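PDB 5OCP: periplasmic binding protein/LacI transcriptional regulator from Shewanella sp. ANA-3, which binds L-arabinofuranose, in both its alpha and beta forms, as the periplasmic sugar-binding component of an arabinose ABC transporter. Local coordinates for residues R15-E20 with L243-G248; A21-A26 with I31-A36; T101-D106 with G249-A254. All coordinates share one frame; numbering follows the deposited sequence.

In the fold
All three contacts lie in the lobe built on the parallel sheet of order 32-37, 2-7, 59-62, 84-87, 101-104, 268-270. Contacts 1 and 2 share helix 13-29, with centres about 11 Å apart; contact 3 lies about 12 Å from contact 1 and about 14 Å from contact 2, centre to centre. Along the chain contact 2 is local and closes early, whereas contacts 1 and 3 join residues far apart in sequence and interleave. Segment 243-248 runs directly into helix 248-259, which carries 249-254. Helices 13-29 and 248-259 meet through F252, which touches V22, E25 and A26, and also I31 beyond them, so the sugar-facing end at contact 1 is continuous with packing farther from the cleft.

Contact 1. Residues R15-E20 with L243-G248; sequences RTSFSE and LSPYLG. With FUB (beta-L-arabinofuranose), chain J; AHR (alpha-L-arabinofuranose), chain I.
The ring of F18 turns its edge to the loop 243-248: CD1 stands 3.3 Å from the carbonyl O of P245, which lies near the ring plane, where the slightly positive ring hydrogens point. Farther along the same ring, CZ meets CD1 of L247 at 4.0 Å, the two side chains crossing at about a right angle. With CG anti to the backbone N (chi1 180°), the phenyl swings from the helix flank towards this loop. P245 fits beside the helix because its compact ring can lie close to the backbone: its CB is 3.9 Å from CA of F18, and equally far from OG of S17, a hydroxyl whose own hydrogen bond goes to the carbonyl of W14. Were F18 replaced by an alanine, L247 and the P245 carbonyl would probably lose their aromatic neighbour, and a gap would open between helix and loop.

The contact lies beside the sugar cleft of a two-lobed periplasmic binding protein, to which R15 and L243 contribute. R15 bends at chi2 and chi3, and its NH2 donates to O4 of either arabinofuranose anomer at 3.2 Å, through a bent bond (139°). D88 and E11 form salt bridges with the guanidinium and Q7 accepts from NH1, which probably limits its rotation. From the loop, L243 brings CD2 to 3.7 Å from the sugar O3.

Contact 2. Residues A21-A26 with I31-A36; sequences AVKAEA and IDLKFA
K23 lays the end of its side chain over one face of the F35 ring. Its CG is anti to the carbonyl carbon (chi1 -73°) and the chain beyond is fully extended, which carries CE across the gap between helix and strand to 3.9 Å from the F35 ring centroid. NZ follows at 4.4 Å from that centroid, 18° off the ring normal, so a CH-pi contact and a cation-pi contact share one face. The two side chains cross at about a right angle. A lysine suits this rim: its methylenes pack on apolar groups while its ammonium stays near the boundary, with a long, weak ion pair to E20.

Deeper in, L33 holds CG anti to its backbone N, which sends CD2 between V22 and K23, 4.0 Å from V22 CG1 and equally far from K23 CG. A26, with no more than a methyl, lets the strand come close: its CB is 3.9 Å from L33 CB and also packs on I31. Here helix 13-29 turns back into strand 32-37, closing the beta-alpha-beta unit that begins with strand 2-7; helix and strand segments run nearly antiparallel (161°), with axes 8.7 Å apart. At the turn, I31 N donates to A26 O at 2.9 Å, nearly straight at the hydrogen.

The chemistry is therefore graded: a backbone bond fixes the turn, small and branched apolar groups fill the middle, and at the far end the aromatic face probably gives the ammonium some electrostatic favour that aliphatic packing alone would not.

Contact 3. Residues T101-D106 with G249-A254; sequences TRIASD and GPAFDA
I103 presses its branched side chain against the first turn of helix 248-259, and the apolar contacts made there carry most of this interface. Its CG2 comes to 3.9 Å from P250 CB, the two side chains crossing obliquely, while CD1 also approaches the same proline. CG1 lies against the helix backbone, 3.7 Å from A251 N, and reaches A251 CB at 4.2 Å. With CG1 anti to the carbonyl carbon (chi1 -49°) and CG2 anti to the backbone N, the proline is met by both branches, through CG2 and CD1, while CG1 itself rests on the alanine. A proline is readily accommodated in the first turn of a helix, where its missing N-H costs no helical bond, and its ring offers an apolar surface. A251 is small enough for the isoleucine to come close to the main chain. Two residues back along the strand, T101 CG2 meets A254 CB at 3.8 Å, methyl against methyl.

Polar groups act outside this interface. T101 turns OG1 anti to its backbone N, where it hydrogen-bonds to the carbonyl of A266, leaving the methyl for the helix. I103 also pairs by backbone with I86 of the neighbouring strand 84-87 and with D88 just after it, and D253 forms a salt bridge with R29 on helix 13-29.

Helix 248-259 thus packs on strand 101-104 of the parallel sheet, in the alpha/beta layering of a periplasmic binding protein lobe. The segments run nearly antiparallel (162°), with axes 8.5 Å apart. The side chains meet through carbon alone, and the nearest polar atom, A251 N, faces a methylene of I103, so adhesion is likely to rest on shape and burial of apolar groups, while directional bonds hold the strand within its sheet.

Contact 1. Residues R15-E20 with L243-G248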
loop_
_atom_site.group_PDB
_atom_site.type_symbol
_atom_site.label_atom_id
_atom_site.label_comp_id
_atom_site.label_asym_id
_atom_site.label_seq_id
_atom_site.Cartn_x
_atom_site.Cartn_y
_atom_site.Cartn_z
ATOM N N ARG A 15 -2.713 6.013 -0.314
ATOM C CA ARG A 15 -2.810 6.318 1.084
ATOM C C ARG A 15 -3.898 7.319 1.396
ATOM O O ARG A 15 -4.623 7.196 2.404
ATOM C CB ARG A 15 -1.469 6.824 1.557
ATOM C CG ARG A 15 -1.440 7.338 2.964
ATOM C CD ARG A 15 -1.352 6.325 4.046
ATOM N NE ARG A 15 -0.364 5.259 3.788
ATOM C CZ ARG A 15 -0.434 4.033 4.349
ATOM N NH1 ARG A 15 -1.359 3.766 5.202
ATOM N NH2 ARG A 15 0.372 3.025 3.951
ATOM N N THR A 16 -3.994 8.374 0.577
ATOM C CA THR A 16 -5.048 9.377 0.845
ATOM C C THR A 16 -6.407 8.788 0.567
ATOM O O THR A 16 -7.403 9.079 1.342
ATOM C CB THR A 16 -4.810 10.670 0.049
ATOM O OG1 THR A 16 -4.677 10.366 -1.301
ATOM C CG2 THR A 16 -3.505 11.324 0.431
ATOM N N SER A 17 -6.527 7.902 -0.417
ATOM C CA SER A 17 -7.770 7.165 -0.633
ATOM C C SER A 17 -8.183 6.278 0.545
ATOM O O SER A 17 -9.396 6.172 0.918
ATOM C CB SER A 17 -7.747 6.360 -1.964
ATOM O OG SER A 17 -7.051 5.097 -1.825
ATOM N N PHE A 18 -7.185 5.699 1.200
ATOM C CA PHE A 18 -7.360 4.886 2.425
ATOM C C PHE A 18 -7.859 5.761 3.517
ATOM O O PHE A 18 -8.863 5.394 4.210
ATOM C CB PHE A 18 -6.060 4.225 2.810
ATOM C CG PHE A 18 -6.059 3.374 4.027
ATOM C CD1 PHE A 18 -7.155 2.722 4.488
ATOM C CD2 PHE A 18 -4.819 3.202 4.709
ATOM C CE1 PHE A 18 -7.067 1.929 5.595
ATOM C CE2 PHE A 18 -4.704 2.415 5.836
ATOM C CZ PHE A 18 -5.859 1.783 6.275
ATOM N N SER A 19 -7.249 6.894 3.699
ATOM C CA SER A 19 -7.747 7.820 4.751
ATOM C C SER A 19 -9.240 8.208 4.499
ATOM O O SER A 19 -10.076 8.140 5.359
ATOM C CB SER A 19 -6.913 9.061 4.855
ATOM O OG SER A 19 -5.608 8.681 5.169
ATOM N N GLU A 20 -9.552 8.559 3.271
ATOM C CA GLU A 20 -10.935 8.891 2.915
ATOM C C GLU A 20 -11.915 7.752 3.094
ATOM O O GLU A 20 -13.064 7.942 3.592
ATOM C CB GLU A 20 -11.020 9.452 1.455
ATOM C CG GLU A 20 -10.414 10.821 1.329
ATOM C CD GLU A 20 -11.070 11.902 2.278
ATOM O OE1 GLU A 20 -12.322 11.917 2.527
ATOM O OE2 GLU A 20 -10.324 12.767 2.801
ATOM N N LEU A 243 -5.385 -3.026 -4.387
ATOM C CA LEU A 243 -5.238 -2.963 -2.927
ATOM C C LEU A 243 -6.458 -2.190 -2.423
ATOM O O LEU A 243 -6.584 -0.993 -2.654
ATOM C CB LEU A 243 -4.005 -2.249 -2.507
ATOM C CG LEU A 243 -3.707 -2.110 -1.012
ATOM C CD1 LEU A 243 -3.567 -3.486 -0.425
ATOM C CD2 LEU A 243 -2.484 -1.233 -0.729
ATOM N N SER A 244 -7.335 -2.938 -1.791
ATOM C CA SER A 244 -8.577 -2.319 -1.256
ATOM C C SER A 244 -8.301 -1.276 -0.149
ATOM O O SER A 244 -7.594 -1.586 0.778
ATOM C CB SER A 244 -9.453 -3.395 -0.659
ATOM O OG SER A 244 -10.578 -2.732 -0.077
ATOM N N PRO A 245 -8.854 -0.112 -0.285
ATOM C CA PRO A 245 -8.695 0.882 0.808
ATOM C C PRO A 245 -9.737 0.702 1.921
ATOM O O PRO A 245 -9.716 1.476 2.893
ATOM C CB PRO A 245 -8.832 2.180 0.093
ATOM C CG PRO A 245 -9.766 1.924 -1.013
ATOM C CD PRO A 245 -9.448 0.522 -1.463
ATOM N N TYR A 246 -10.554 -0.378 1.882
ATOM C CA TYR A 246 -11.626 -0.631 2.886
ATOM C C TYR A 246 -11.311 -1.541 4.018
ATOM O O TYR A 246 -12.061 -2.411 4.315
ATOM C CB TYR A 246 -12.892 -1.067 2.164
ATOM C CG TYR A 246 -13.274 -0.069 1.193
ATOM C CD1 TYR A 246 -13.801 1.158 1.619
ATOM C CD2 TYR A 246 -13.135 -0.307 -0.172
ATOM C CE1 TYR A 246 -14.135 2.124 0.753
ATOM C CE2 TYR A 246 -13.446 0.697 -1.056
ATOM C CZ TYR A 246 -13.960 1.852 -0.572
ATOM O OH TYR A 246 -14.296 2.839 -1.412
ATOM N N LEU A 247 -10.171 -1.317 4.696
ATOM C CA LEU A 247 -9.742 -2.106 5.792
ATOM C C LEU A 247 -10.393 -1.643 7.089
ATOM O O LEU A 247 -10.384 -2.383 8.083
ATOM C CB LEU A 247 -8.244 -1.934 5.975
ATOM C CG LEU A 247 -7.423 -2.364 4.784
ATOM C CD1 LEU A 247 -6.012 -1.990 5.110
ATOM C CD2 LEU A 247 -7.560 -3.863 4.646
ATOM N N GLY A 248 -10.970 -0.443 7.079
ATOM C CA GLY A 248 -11.611 0.104 8.237
ATOM C C GLY A 248 -12.797 -0.759 8.641
ATOM O O GLY A 248 -12.988 -1.036 9.807
HETATM O O5 FUB J . 1.051 0.027 2.879
HETATM C C5 FUB J . 0.459 0.162 1.625
HETATM C C4 FUB J . 1.371 0.934 0.686
HETATM O O4 FUB J . 1.777 2.162 1.242
HETATM C C3 FUB J . 0.696 1.222 -0.664
HETATM O O3 FUB J . 0.855 0.103 -1.480
HETATM C C2 FUB J . 1.487 2.448 -1.105
HETATM O O2 FUB J . 0.821 3.268 -2.036
HETATM C C1 FUB J . 1.891 3.143 0.195
HETATM O O1 FUB J . 0.960 4.075 0.451
HETATM O O5 AHR I . 1.051 0.027 2.881
HETATM C C5 AHR I . 0.457 0.155 1.626
HETATM C C4 AHR I . 1.369 0.922 0.686
HETATM O O4 AHR I . 1.755 2.155 1.245
HETATM C C3 AHR I . 0.691 1.202 -0.668
HETATM O O3 AHR I . 0.864 0.094 -1.490
HETATM C C2 AHR I . 1.436 2.466 -1.064
HETATM O O2 AHR I . 0.816 3.268 -2.026
HETATM C C1 AHR I . 1.456 3.174 0.279
HETATM O O1 AHR I . 2.434 4.083 0.276
#

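Contact 2. Residues A21-A26 with I31-A36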
loop_
_atom_site.group_PDB
_atom_site.type_symbol
_atom_site.label_atom_id
_atom_site.label_comp_id
_atom_site.label_asym_id
_atom_site.label_seq_id
_atom_site.Cartn_x
_atom_site.Cartn_y
_atom_site.Cartn_z
ATOM N N ALA A 21 -11.487 6.546 2.771
ATOM C CA ALA A 21 -12.273 5.333 3.017
ATOM C C ALA A 21 -12.553 5.038 4.476
ATOM O O ALA A 21 -13.688 4.754 4.842
ATOM C CB ALA A 21 -11.618 4.119 2.433
ATOM N N VAL A 22 -11.543 5.199 5.335
ATOM C CA VAL A 22 -11.765 4.990 6.761
ATOM C C VAL A 22 -12.776 6.015 7.318
ATOM O O VAL A 22 -13.651 5.628 8.126
ATOM C CB VAL A 22 -10.462 5.013 7.583
ATOM C CG1 VAL A 22 -10.811 4.766 9.028
ATOM C CG2 VAL A 22 -9.523 3.851 7.203
ATOM N N LYS A 23 -12.640 7.266 6.898
ATOM C CA LYS A 23 -13.558 8.381 7.307
ATOM C C LYS A 23 -15.001 8.072 6.808
ATOM O O LYS A 23 -15.993 8.149 7.567
ATOM C CB LYS A 23 -13.059 9.689 6.759
ATOM C CG LYS A 23 -11.835 10.205 7.469
ATOM C CD LYS A 23 -11.280 11.383 6.729
ATOM C CE LYS A 23 -10.141 12.033 7.451
ATOM N NZ LYS A 23 -9.634 13.213 6.704
ATOM N N ALA A 24 -15.096 7.641 5.567
ATOM C CA ALA A 24 -16.400 7.243 5.017
ATOM C C ALA A 24 -17.008 6.028 5.744
ATOM O O ALA A 24 -18.252 6.054 5.987
ATOM C CB ALA A 24 -16.291 6.989 3.531
ATOM N N GLU A 25 -16.227 4.981 6.079
ATOM C CA GLU A 25 -16.721 3.829 6.795
ATOM C C GLU A 25 -17.115 4.233 8.238
ATOM O O GLU A 25 -18.150 3.737 8.791
ATOM C CB GLU A 25 -15.738 2.705 6.872
ATOM C CG GLU A 25 -15.447 2.033 5.504
ATOM C CD GLU A 25 -14.064 1.361 5.435
ATOM O OE1 GLU A 25 -12.974 1.920 5.817
ATOM O OE2 GLU A 25 -14.059 0.237 5.008
ATOM N N ALA A 26 -16.312 5.074 8.855
ATOM C CA ALA A 26 -16.707 5.539 10.206
ATOM C C ALA A 26 -18.072 6.234 10.192
ATOM O O ALA A 26 -18.924 5.986 11.043
ATOM C CB ALA A 26 -15.675 6.483 10.799
ATOM N N ILE A 31 -19.566 6.210 13.846
ATOM C CA ILE A 31 -18.424 6.172 14.729
ATOM C C ILE A 31 -17.738 7.538 14.771
ATOM O O ILE A 31 -17.602 8.220 13.733
ATOM C CB ILE A 31 -17.390 5.124 14.227
ATOM C CG1 ILE A 31 -17.849 3.727 14.628
ATOM C CG2 ILE A 31 -16.044 5.391 14.869
ATOM C CD1 ILE A 31 -17.120 2.637 13.947
ATOM N N ASP A 32 -17.329 7.957 15.960
ATOM C CA ASP A 32 -16.627 9.250 16.147
ATOM C C ASP A 32 -15.122 8.984 15.930
ATOM O O ASP A 32 -14.444 8.410 16.788
ATOM C CB ASP A 32 -16.882 9.798 17.568
ATOM C CG ASP A 32 -15.938 10.939 17.974
ATOM O OD1 ASP A 32 -15.525 11.779 17.116
ATOM O OD2 ASP A 32 -15.647 10.973 19.207
ATOM N N LEU A 33 -14.641 9.397 14.782
ATOM C CA LEU A 33 -13.287 8.984 14.343
ATOM C C LEU A 33 -12.368 10.138 14.675
ATOM O O LEU A 33 -12.517 11.239 14.141
ATOM C CB LEU A 33 -13.255 8.718 12.852
ATOM C CG LEU A 33 -11.951 8.107 12.379
ATOM C CD1 LEU A 33 -11.772 6.694 12.878
ATOM C CD2 LEU A 33 -11.811 8.149 10.857
ATOM N N LYS A 34 -11.383 9.881 15.502
ATOM C CA LYS A 34 -10.299 10.807 15.673
ATOM C C LYS A 34 -9.142 10.441 14.748
ATOM O O LYS A 34 -8.285 9.646 15.113
ATOM C CB LYS A 34 -9.895 10.862 17.136
ATOM C CG LYS A 34 -11.066 11.202 18.055
ATOM C CD LYS A 34 -10.589 11.277 19.493
ATOM C CE LYS A 34 -11.304 12.372 20.299
ATOM N NZ LYS A 34 -10.973 13.743 19.778
ATOM N N PHE A 35 -9.067 11.103 13.606
ATOM C CA PHE A 35 -8.108 10.734 12.577
ATOM C C PHE A 35 -6.846 11.559 12.800
ATOM O O PHE A 35 -6.931 12.790 12.959
ATOM C CB PHE A 35 -8.675 11.047 11.233
ATOM C CG PHE A 35 -7.721 10.851 10.099
ATOM C CD1 PHE A 35 -7.661 9.608 9.434
ATOM C CD2 PHE A 35 -6.963 11.874 9.643
ATOM C CE1 PHE A 35 -6.795 9.489 8.334
ATOM C CE2 PHE A 35 -6.076 11.744 8.588
ATOM C CZ PHE A 35 -5.990 10.546 7.924
ATOM N N ALA A 36 -5.689 10.923 12.801
ATOM C CA ALA A 36 -4.430 11.649 12.854
ATOM C C ALA A 36 -3.498 11.306 11.717
ATOM O O ALA A 36 -3.386 10.131 11.381
ATOM C CB ALA A 36 -3.774 11.360 14.191
#

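Contact 3. Residues T101-D106 with G249-A254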
loop_
_atom_site.group_PDB
_atom_site.type_symbol
_atom_site.label_atom_id
_atom_site.label_comp_id
_atom_site.label_asym_id
_atom_site.label_seq_id
_atom_site.Cartn_x
_atom_site.Cartn_y
_atom_site.Cartn_z
ATOM N N THR A 101 -6.308 -7.445 16.760
ATOM C CA THR A 101 -6.166 -8.147 15.490
ATOM C C THR A 101 -5.582 -7.247 14.408
ATOM O O THR A 101 -5.438 -6.039 14.599
ATOM C CB THR A 101 -7.516 -8.707 15.003
ATOM O OG1 THR A 101 -7.299 -9.582 13.888
ATOM C CG2 THR A 101 -8.441 -7.576 14.582
ATOM N N ARG A 102 -5.246 -7.846 13.269
ATOM C CA ARG A 102 -4.677 -7.104 12.150
ATOM C C ARG A 102 -5.478 -7.340 10.874
ATOM O O ARG A 102 -5.729 -8.481 10.489
ATOM C CB ARG A 102 -3.215 -7.500 11.934
ATOM C CG ARG A 102 -2.633 -7.024 10.612
ATOM C CD ARG A 102 -1.114 -7.095 10.621
ATOM N NE ARG A 102 -0.532 -6.498 9.423
ATOM C CZ ARG A 102 -0.080 -7.195 8.386
ATOM N NH1 ARG A 102 -0.142 -8.519 8.396
ATOM N NH2 ARG A 102 0.434 -6.568 7.336
ATOM N N ILE A 103 -5.877 -6.252 10.223
ATOM C CA ILE A 103 -6.649 -6.334 8.995
ATOM C C ILE A 103 -5.701 -5.935 7.878
ATOM O O ILE A 103 -5.199 -4.842 7.897
ATOM C CB ILE A 103 -7.828 -5.391 8.977
ATOM C CG1 ILE A 103 -8.663 -5.484 10.250
ATOM C CG2 ILE A 103 -8.636 -5.605 7.703
ATOM C CD1 ILE A 103 -9.055 -6.905 10.701
ATOM N N ALA A 104 -5.385 -6.851 6.944
ATOM C CA ALA A 104 -4.375 -6.539 5.972
ATOM C C ALA A 104 -4.571 -7.394 4.710
ATOM O O ALA A 104 -5.171 -8.460 4.777
ATOM C CB ALA A 104 -2.995 -6.722 6.552
ATOM N N SER A 105 -4.009 -6.954 3.605
ATOM C CA SER A 105 -3.786 -7.852 2.477
ATOM C C SER A 105 -2.500 -8.619 2.695
ATOM O O SER A 105 -1.720 -8.364 3.651
ATOM C CB SER A 105 -3.710 -7.052 1.161
ATOM O OG SER A 105 -2.544 -6.211 1.279
ATOM N N ASP A 106 -2.310 -9.654 1.882
ATOM C CA ASP A 106 -1.086 -10.439 1.886
ATOM C C ASP A 106 -0.124 -9.823 0.821
ATOM O O ASP A 106 -0.207 -10.083 -0.373
ATOM C CB ASP A 106 -1.356 -11.908 1.615
ATOM C CG ASP A 106 -0.068 -12.765 1.653
ATOM O OD1 ASP A 106 1.070 -12.241 1.551
ATOM O OD2 ASP A 106 -0.233 -14.018 1.651
ATOM N N GLY A 249 -13.587 -1.206 7.662
ATOM C CA GLY A 249 -14.762 -1.979 7.942
ATOM C C GLY A 249 -14.531 -3.158 8.824
ATOM O O GLY A 249 -15.123 -3.231 9.909
ATOM N N PRO A 250 -13.660 -4.099 8.397
ATOM C CA PRO A 250 -13.347 -5.190 9.291
ATOM C C PRO A 250 -12.697 -4.782 10.593
ATOM O O PRO A 250 -12.825 -5.509 11.593
ATOM C CB PRO A 250 -12.411 -6.131 8.453
ATOM C CG PRO A 250 -12.601 -5.708 7.054
ATOM C CD PRO A 250 -13.080 -4.268 7.059
ATOM N N ALA A 251 -11.917 -3.696 10.583
ATOM C CA ALA A 251 -11.398 -3.163 11.847
ATOM C C ALA A 251 -12.538 -2.732 12.846
ATOM O O ALA A 251 -12.508 -3.136 13.990
ATOM C CB ALA A 251 -10.466 -1.981 11.610
ATOM N N PHE A 252 -13.504 -2.035 12.322
ATOM C CA PHE A 252 -14.673 -1.580 13.143
ATOM C C PHE A 252 -15.547 -2.780 13.608
ATOM O O PHE A 252 -16.058 -2.807 14.742
ATOM C CB PHE A 252 -15.441 -0.566 12.340
ATOM C CG PHE A 252 -14.724 0.719 12.073
ATOM C CD1 PHE A 252 -14.067 1.448 13.071
ATOM C CD2 PHE A 252 -14.750 1.248 10.818
ATOM C CE1 PHE A 252 -13.425 2.633 12.767
ATOM C CE2 PHE A 252 -14.069 2.412 10.493
ATOM C CZ PHE A 252 -13.456 3.161 11.474
ATOM N N ASP A 253 -15.637 -3.836 12.785
ATOM C CA ASP A 253 -16.342 -5.069 13.173
ATOM C C ASP A 253 -15.677 -5.775 14.305
ATOM O O ASP A 253 -16.338 -6.228 15.248
ATOM C CB ASP A 253 -16.399 -6.066 12.015
ATOM C CG ASP A 253 -17.313 -5.624 10.884
ATOM O OD1 ASP A 253 -18.277 -4.871 11.114
ATOM O OD2 ASP A 253 -17.061 -6.084 9.739
ATOM N N ALA A 254 -14.357 -5.912 14.219
ATOM C CA ALA A 254 -13.590 -6.483 15.283
ATOM C C ALA A 254 -13.708 -5.672 16.565
ATOM O O ALA A 254 -13.902 -6.279 17.644
ATOM C CB ALA A 254 -12.136 -6.596 14.901
#